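Local coordinates for protein ornithine aminotransferase (Plasmodium falciparum, PDB 3LG0) that catalyses the pyridoxal phosphate-dependent transfer of the delta-amino group of ornithine to 2-oxoglutarate, giving glutamate semialdehyde and glutamate, at residues 342-347 with 351-356. Sequence-based numbering, arbitrary orientation.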
ATOM      1  N   GLU A 342     -14.110  -1.500  32.225  1.00 42.47           N
ATOM      2  CA  GLU A 342     -15.310  -1.577  31.394  1.00 44.35           C
ATOM      3  C   GLU A 342     -15.172  -2.566  30.235  1.00 37.80           C
ATOM      4  O   GLU A 342     -14.110  -2.681  29.631  1.00 37.15           O
ATOM      5  CB  GLU A 342     -15.662  -0.194  30.826  1.00 41.29           C
ATOM      6  CG  GLU A 342     -16.964  -0.190  30.011  1.00 48.10           C
ATOM      7  CD  GLU A 342     -17.353   1.193  29.466  1.00 62.93           C
ATOM      8  OE1 GLU A 342     -16.466   2.068  29.298  1.00 50.71           O
ATOM      9  OE2 GLU A 342     -18.563   1.401  29.195  1.00 52.35           O
ATOM     10  N   VAL A 343     -16.253  -3.280  29.941  1.00 28.95           N
ATOM     11  CA  VAL A 343     -16.357  -4.073  28.737  1.00 29.05           C
ATOM     12  C   VAL A 343     -17.133  -3.242  27.708  1.00 45.12           C
ATOM     13  O   VAL A 343     -18.192  -2.716  28.024  1.00 44.57           O
ATOM     14  CB  VAL A 343     -17.082  -5.400  28.992  1.00 35.80           C
ATOM     15  CG1 VAL A 343     -17.186  -6.202  27.697  1.00 36.22           C
ATOM     16  CG2 VAL A 343     -16.370  -6.208  30.068  1.00 34.11           C
ATOM     17  N   ARG A 344     -16.599  -3.100  26.492  1.00 41.99           N
ATOM     18  CA  ARG A 344     -17.246  -2.304  25.434  1.00 37.16           C
ATOM     19  C   ARG A 344     -17.312  -3.059  24.134  1.00 42.97           C
ATOM     20  O   ARG A 344     -16.520  -3.970  23.898  1.00 39.97           O
ATOM     21  CB  ARG A 344     -16.486  -1.017  25.144  1.00 32.30           C
ATOM     22  CG  ARG A 344     -16.589   0.035  26.213  1.00 46.37           C
ATOM     23  CD  ARG A 344     -16.034   1.353  25.725  1.00 35.44           C
ATOM     24  NE  ARG A 344     -14.596   1.321  25.513  1.00 41.22           N
ATOM     25  CZ  ARG A 344     -13.697   1.647  26.440  1.00 44.84           C
ATOM     26  NH1 ARG A 344     -14.084   2.019  27.655  1.00 35.76           N
ATOM     27  NH2 ARG A 344     -12.404   1.606  26.157  1.00 39.62           N
ATOM     28  N   GLY A 345     -18.237  -2.660  23.268  1.00 35.07           N
ATOM     29  CA  GLY A 345     -18.332  -3.305  21.974  1.00 39.18           C
ATOM     30  C   GLY A 345     -19.654  -3.214  21.250  1.00 37.84           C
ATOM     31  O   GLY A 345     -20.614  -2.628  21.729  1.00 35.20           O
ATOM     32  N   LYS A 346     -19.677  -3.808  20.064  1.00 33.18           N
ATOM     33  CA  LYS A 346     -20.860  -3.906  19.246  1.00 29.69           C
ATOM     34  C   LYS A 346     -20.577  -5.015  18.273  1.00 29.73           C
ATOM     35  O   LYS A 346     -19.512  -5.036  17.668  1.00 35.15           O
ATOM     36  CB  LYS A 346     -21.114  -2.587  18.498  1.00 35.83           C
ATOM     37  CG  LYS A 346     -22.264  -2.647  17.498  1.00 38.87           C
ATOM     38  CD  LYS A 346     -22.767  -1.239  17.156  1.00 38.01           C
ATOM     39  CE  LYS A 346     -23.545  -0.659  18.340  1.00 60.26           C
ATOM     40  NZ  LYS A 346     -23.788   0.805  18.249  1.00 45.83           N
ATOM     41  N   GLY A 347     -21.511  -5.950  18.133  1.00 29.39           N
ATOM     42  CA  GLY A 347     -21.278  -7.127  17.310  1.00 31.10           C
ATOM     43  C   GLY A 347     -20.023  -7.835  17.810  1.00 41.16           C
ATOM     44  O   GLY A 347     -19.882  -8.076  19.008  1.00 32.80           O
ATOM     45  N   ALA A 351     -13.877  -5.009  23.250  1.00 35.32           N
ATOM     46  CA  ALA A 351     -12.670  -4.631  23.963  1.00 28.82           C
ATOM     47  C   ALA A 351     -12.917  -4.687  25.467  1.00 35.00           C
ATOM     48  O   ALA A 351     -14.055  -4.625  25.923  1.00 36.11           O
ATOM     49  CB  ALA A 351     -12.222  -3.243  23.539  1.00 30.40           C
ATOM     50  N   ILE A 352     -11.851  -4.844  26.237  1.00 31.80           N
ATOM     51  CA  ILE A 352     -11.951  -4.683  27.673  1.00 32.67           C
ATOM     52  C   ILE A 352     -10.989  -3.583  28.027  1.00 29.26           C
ATOM     53  O   ILE A 352      -9.820  -3.657  27.677  1.00 32.71           O
ATOM     54  CB  ILE A 352     -11.573  -5.964  28.449  1.00 28.87           C
ATOM     55  CG1 ILE A 352     -12.507  -7.117  28.091  1.00 32.13           C
ATOM     56  CG2 ILE A 352     -11.637  -5.708  29.944  1.00 34.02           C
ATOM     57  CD1 ILE A 352     -12.141  -8.425  28.779  1.00 32.19           C
ATOM     58  N   GLU A 353     -11.473  -2.546  28.694  1.00 30.45           N
ATOM     59  CA  GLU A 353     -10.576  -1.526  29.219  1.00 32.37           C
ATOM     60  C   GLU A 353     -10.218  -1.875  30.662  1.00 36.00           C
ATOM     61  O   GLU A 353     -11.088  -2.235  31.422  1.00 37.02           O
ATOM     62  CB  GLU A 353     -11.212  -0.143  29.158  1.00 33.02           C
ATOM     63  CG  GLU A 353     -10.399   0.901  29.887  1.00 37.59           C
ATOM     64  CD  GLU A 353     -10.867   2.318  29.634  1.00 49.00           C
ATOM     65  OE1 GLU A 353     -11.782   2.518  28.805  1.00 53.97           O
ATOM     66  OE2 GLU A 353     -10.301   3.242  30.258  1.00 54.95           O
ATOM     67  N   PHE A 354      -8.934  -1.784  31.013  1.00 42.05           N
ATOM     68  CA  PHE A 354      -8.446  -2.115  32.353  1.00 36.32           C
ATOM     69  C   PHE A 354      -8.036  -0.858  33.109  1.00 39.16           C
ATOM     70  O   PHE A 354      -7.709   0.155  32.496  1.00 41.51           O
ATOM     71  CB  PHE A 354      -7.245  -3.075  32.267  1.00 32.10           C
ATOM     72  CG  PHE A 354      -7.605  -4.438  31.770  1.00 34.54           C
ATOM     73  CD1 PHE A 354      -8.044  -5.418  32.653  1.00 28.02           C
ATOM     74  CD2 PHE A 354      -7.546  -4.727  30.415  1.00 29.30           C
ATOM     75  CE1 PHE A 354      -8.402  -6.666  32.188  1.00 28.28           C
ATOM     76  CE2 PHE A 354      -7.906  -5.965  29.942  1.00 32.19           C
ATOM     77  CZ  PHE A 354      -8.329  -6.946  30.829  1.00 38.79           C
ATOM     78  N   LYS A 355      -8.051  -0.931  34.436  1.00 39.98           N
ATOM     79  CA  LYS A 355      -7.508   0.139  35.273  1.00 45.76           C
ATOM     80  C   LYS A 355      -5.980   0.064  35.213  1.00 48.73           C
ATOM     81  O   LYS A 355      -5.354  -0.719  35.944  1.00 47.19           O
ATOM     82  CB  LYS A 355      -7.974   0.014  36.746  1.00 44.63           C
ATOM     83  CG  LYS A 355      -9.393  -0.507  36.971  1.00 41.48           C
ATOM     84  CD  LYS A 355     -10.409   0.598  37.061  1.00 53.38           C
ATOM     85  CE  LYS A 355     -10.835   0.857  38.490  1.00 46.21           C
ATOM     86  NZ  LYS A 355     -11.708  -0.234  39.016  1.00 59.48           N
ATOM     87  N   ASN A 356      -5.369   0.875  34.352  1.00 43.89           N
ATOM     88  CA  ASN A 356      -3.924   0.771  34.134  1.00 46.75           C
ATOM     89  C   ASN A 356      -3.074   1.137  35.359  1.00 56.71           C
ATOM     90  O   ASN A 356      -1.855   0.970  35.346  1.00 59.46           O
ATOM     91  CB  ASN A 356      -3.488   1.590  32.913  1.00 55.61           C
ATOM     92  CG  ASN A 356      -3.831   3.053  33.050  1.00 62.32           C
ATOM     93  OD1 ASN A 356      -4.880   3.408  33.586  1.00 69.61           O
ATOM     94  ND2 ASN A 356      -2.949   3.917  32.563  1.00 72.22           N
TER
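The guanidinium of Arg344 meets Glu353 with its edge, end-on, and both terminal nitrogens form a hydrogen-bonded salt bridge to the same carboxylate oxygen: NH1 of Arg344 lies 2.6 Å from OE1 of Glu353, and NH2 of Arg344 2.9 Å from that oxygen. OE1 sits almost exactly in the guanidinium plane, yet the carboxylate is turned steeply, its plane 74° from that of the guanidinium. NH1 arrives nearly along the C-O axis, whereas NH2 comes in on the anti side and somewhat out of the carboxylate plane. The same NH1 also makes a hydrogen-bonded salt bridge to OE1 of Glu342, again at the guanidinium edge but from above the plane of that carboxylate. One arginine thus bridges two acids, and its charge probably offsets the repulsion between them. Among the aromatic groups, the Phe354 ring carries CG2 of Ile352 over one face, 3.6 Å above its plane and displaced toward the rim.

This salt-bridge network lies on an antiparallel beta hairpin, strands 340-346 and 349-354, with 340-346 the outermost strand at its end of a mixed sheet within the chain. The Arg344-Glu353 bridge runs diagonally across the strands, the Glu342-Arg344 bridge along one of them. Glu342 with Glu353 and Arg344 with Ala351 are hydrogen-bonded pairs whose side chains share one face; N of Glu353 reaches O of Glu342 at 2.8 Å, and N of Arg344 reaches O of Ala351 at 3.0 Å. The bend at chi3 (-68°) turns the arginine chain across to the neighbouring strand, while Glu353 runs extended to meet it. Backbone carbonyls of Gly207 and Val208 accept from NH2 and NE of Arg344, fixing the guanidinium's rotation and tying the hairpin to a neighbouring loop.

On the other face, the non-hydrogen-bonded pair Val343 and Ile352 makes a looser apolar contact, CG2 of Val343 lying 4.4 Å from CG1 of Ile352.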